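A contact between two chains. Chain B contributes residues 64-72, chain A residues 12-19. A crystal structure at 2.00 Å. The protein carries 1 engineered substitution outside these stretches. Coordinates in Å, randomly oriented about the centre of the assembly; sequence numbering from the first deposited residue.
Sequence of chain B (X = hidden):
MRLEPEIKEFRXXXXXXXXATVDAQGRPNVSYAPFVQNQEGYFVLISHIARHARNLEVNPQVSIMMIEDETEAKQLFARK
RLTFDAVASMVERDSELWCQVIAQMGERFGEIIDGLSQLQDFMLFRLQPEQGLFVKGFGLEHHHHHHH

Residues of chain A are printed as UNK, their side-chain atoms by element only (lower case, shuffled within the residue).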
# COMPACT_ATOMS: atom_id res chain seq x y z
N ILE B 64 -3.55 -1.38 -7.74
CA ILE B 64 -2.59 -2.38 -7.30
C ILE B 64 -1.17 -1.86 -7.41
O ILE B 64 -0.82 -1.19 -8.39
CB ILE B 64 -2.71 -3.64 -8.16
CG1 ILE B 64 -4.10 -4.24 -7.98
CG2 ILE B 64 -1.59 -4.62 -7.81
CD1 ILE B 64 -4.48 -5.29 -9.00
N MET B 65 -0.35 -2.15 -6.42
CA MET B 65 1.05 -1.74 -6.48
C MET B 65 1.97 -2.86 -6.02
O MET B 65 1.76 -3.49 -4.98
CB MET B 65 1.30 -0.46 -5.68
CG MET B 65 2.74 0.05 -5.74
SD MET B 65 3.01 1.63 -4.88
CE MET B 65 2.55 1.23 -3.21
N MET B 66 3.01 -3.11 -6.81
CA MET B 66 4.07 -4.00 -6.41
C MET B 66 5.32 -3.13 -6.16
O MET B 66 5.80 -2.44 -7.06
CB MET B 66 4.28 -4.99 -7.55
CG MET B 66 4.99 -6.24 -7.20
SD MET B 66 5.34 -7.16 -8.71
CE MET B 66 3.70 -7.39 -9.34
N ILE B 67 5.84 -3.14 -4.93
CA ILE B 67 6.84 -2.15 -4.54
C ILE B 67 8.04 -2.75 -3.80
O ILE B 67 7.88 -3.67 -2.98
CB ILE B 67 6.19 -1.05 -3.66
CG1 ILE B 67 7.14 0.12 -3.45
CG2 ILE B 67 5.73 -1.63 -2.33
CD1 ILE B 67 6.48 1.33 -2.81
N GLU B 68 9.24 -2.25 -4.09
CA GLU B 68 10.44 -2.69 -3.37
C GLU B 68 10.37 -2.31 -1.90
O GLU B 68 9.73 -1.33 -1.53
CB GLU B 68 11.73 -2.12 -4.00
CG GLU B 68 12.04 -0.66 -3.62
CD GLU B 68 13.41 -0.19 -4.16
OE1 GLU B 68 14.37 -0.99 -4.16
OE2 GLU B 68 13.53 0.99 -4.56
N ASP B 69 11.03 -3.10 -1.05
CA ASP B 69 11.06 -2.85 0.39
C ASP B 69 11.76 -1.53 0.78
O ASP B 69 12.67 -1.08 0.09
CB ASP B 69 11.70 -4.04 1.11
CG ASP B 69 10.81 -5.27 1.12
OD1 ASP B 69 9.56 -5.12 1.17
OD2 ASP B 69 11.34 -6.41 1.08
N GLU B 70 11.33 -0.94 1.90
CA GLU B 70 11.91 0.30 2.42
C GLU B 70 13.41 0.20 2.69
O GLU B 70 14.18 1.08 2.32
CB GLU B 70 11.23 0.68 3.74
CG GLU B 70 10.31 1.86 3.70
CD GLU B 70 9.71 2.17 5.07
OE1 GLU B 70 10.46 2.52 6.01
OE2 GLU B 70 8.47 2.05 5.23
N THR B 71 13.81 -0.86 3.38
CA THR B 71 15.19 -0.98 3.82
C THR B 71 16.13 -1.22 2.65
O THR B 71 17.33 -0.99 2.75
CB THR B 71 15.36 -2.10 4.87
OG1 THR B 71 14.94 -3.35 4.31
CG2 THR B 71 14.51 -1.80 6.11
N GLU B 72 15.57 -1.66 1.52
CA GLU B 72 16.38 -1.95 0.34
C GLU B 72 16.44 -0.81 -0.68
O GLU B 72 17.32 -0.78 -1.53
CB GLU B 72 15.90 -3.24 -0.34
CG GLU B 72 14.44 -3.21 -0.77
CD GLU B 72 14.14 -4.21 -1.89
OE1 GLU B 72 14.99 -4.32 -2.80
OE2 GLU B 72 13.07 -4.88 -1.87
N UNK A 12 8.71 4.57 14.93
CA UNK A 12 9.96 5.32 14.80
C UNK A 12 10.85 4.80 13.68
O UNK A 12 11.54 5.57 13.01
n UNK A 12 10.60 7.16 19.37
o UNK A 12 11.59 5.23 18.78
c UNK A 12 10.73 5.30 16.13
c UNK A 12 10.86 6.19 18.51
c UNK A 12 10.20 6.31 17.14
N UNK A 13 10.83 3.49 13.46
CA UNK A 13 11.68 2.88 12.44
C UNK A 13 11.09 3.04 11.04
O UNK A 13 11.82 3.33 10.09
c UNK A 13 12.86 0.68 11.79
c UNK A 13 12.18 0.19 10.51
c UNK A 13 11.90 1.39 12.75
o UNK A 13 11.03 -0.30 10.60
o UNK A 13 12.80 0.30 9.42
N UNK A 14 9.79 2.84 10.90
CA UNK A 14 9.17 2.91 9.58
C UNK A 14 9.19 4.35 9.08
O UNK A 14 8.86 5.27 9.81
n UNK A 14 9.26 -0.30 8.60
c UNK A 14 7.66 0.90 10.06
c UNK A 14 7.85 -0.05 8.89
n UNK A 14 8.90 -0.94 6.41
c UNK A 14 9.72 -0.73 7.43
n UNK A 14 11.02 -0.93 7.28
c UNK A 14 7.75 2.36 9.62
N UNK A 15 9.60 4.53 7.82
CA UNK A 15 9.76 5.86 7.27
C UNK A 15 8.69 6.21 6.24
O UNK A 15 8.57 7.35 5.82
c UNK A 15 11.15 6.00 6.65
n UNK A 15 14.53 5.46 9.53
c UNK A 15 12.96 6.87 8.18
c UNK A 15 12.28 5.63 7.62
c UNK A 15 13.58 6.61 9.54
N UNK A 16 7.90 5.21 5.84
CA UNK A 16 6.93 5.41 4.76
C UNK A 16 5.52 4.95 5.14
O UNK A 16 5.33 3.99 5.90
c UNK A 16 7.36 4.65 3.48
c UNK A 16 6.46 5.01 2.33
o UNK A 16 8.71 5.02 3.13
N UNK A 17 4.54 5.66 4.60
CA UNK A 17 3.14 5.26 4.67
C UNK A 17 2.70 4.74 3.31
O UNK A 17 3.07 5.29 2.26
c UNK A 17 1.55 8.39 6.51
c UNK A 17 2.26 6.47 5.02
c UNK A 17 2.55 7.23 6.31
c UNK A 17 2.54 6.26 7.49
N UNK A 18 1.90 3.68 3.33
CA UNK A 18 1.17 3.29 2.13
C UNK A 18 -0.22 3.91 2.22
O UNK A 18 -0.87 3.87 3.28
n UNK A 18 3.62 1.42 0.57
c UNK A 18 1.07 1.77 1.99
c UNK A 18 2.28 1.00 2.51
c UNK A 18 3.58 1.42 1.89
o UNK A 18 4.56 1.72 2.59
N UNK A 19 -0.68 4.46 1.10
CA UNK A 19 -1.91 5.24 1.07
C UNK A 19 -2.91 4.72 0.05
O UNK A 19 -2.55 4.39 -1.08
c UNK A 19 -1.60 6.71 0.75
c UNK A 19 -0.74 7.47 2.97
c UNK A 19 -0.42 7.33 1.48
c UNK A 19 -0.04 8.68 0.86
O HOH W 1 12.89 1.86 7.28

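Position 12, still helical, carries three carbons, the third bearing one oxygen and one nitrogen, and touches nothing on the chain B stretch. That is a primary amide on a two-carbon arm, the exposed Gln12(A).

Position 13 also has three carbons, but the third bears two oxygens, a carboxylate. Its CA-to-CB bond points sideways, yet its end comes nearer and approaches Thr71(B). This is Glu13(A), with OE2 4.3 Å from CG2 of Thr71(B). The oxygen of water 1 lies 2.6 Å from Glu13(A) OE2 and 2.8 Å from Glu70(B) OE1, within hydrogen-bonding reach of both carboxylates.

Position 14 shows three carbons, a nitrogen, then a carbon with two more nitrogens, an unbranched arm ending in a planar fork that meets Glu70(B) and Thr71(B). It is Arg14(A), the first residue to leave helical phi/psi. NE donates to Glu13(A) OE1 at 2.7 Å and NH2 to Glu13(A) OE2 at 3.0 Å, a salt bridge within chain A. OE2 of Glu70(B) lies over one face of the guanidinium, 3.2 Å from NH1, a salt bridge of charge alone because no N-H points at the oxygen. CG2 of Thr71(B) sits at the edge, 3.8 Å from NH2.

Position 15 is four carbons in a row ending in nitrogen. The end of the chain leads away from chain B, so what matters here is the backbone: N donates to Glu70(B) OE1 at 2.8 Å, nearly straight at 166°. The residue is Lys15(A).

Position 16 has one carbon carrying an oxygen and a carbon, a beta-branched hydroxyl. Its N gives a weak bond to Glu70(B) OE2 at 3.3 Å, and CB packs 3.3 Å from that same OE2. This is Thr16(A), whose OG1 is buried without a partner.

Position 17 has four carbons forked at the second; its CA-to-CB bond points away and it touches nothing on the stretch. It is Leu17(A).

Position 18 repeats the three-carbon amide, but its CA-to-CB bond points toward chain B, and its end meets Met65(B) and Ile67(B). In Gln18(A), NE2 lies 3.9 Å from CE of Met65(B) and 4.4 Å from CD1 of Ile67(B), while OE1 is satisfied elsewhere in the structure.

Position 19, again four carbons forked at the second, is out of contact: Leu19(A).

The stretches run nearly antiparallel. Glu70(B), with the largest covered area, reaches where chain A passes from helix to strand and takes two successive backbone N-H groups, the first well aligned, the second weakly. The rule is economical: one carboxylate reads backbone and charge together.

Chain A 12-19: QERKTLQL
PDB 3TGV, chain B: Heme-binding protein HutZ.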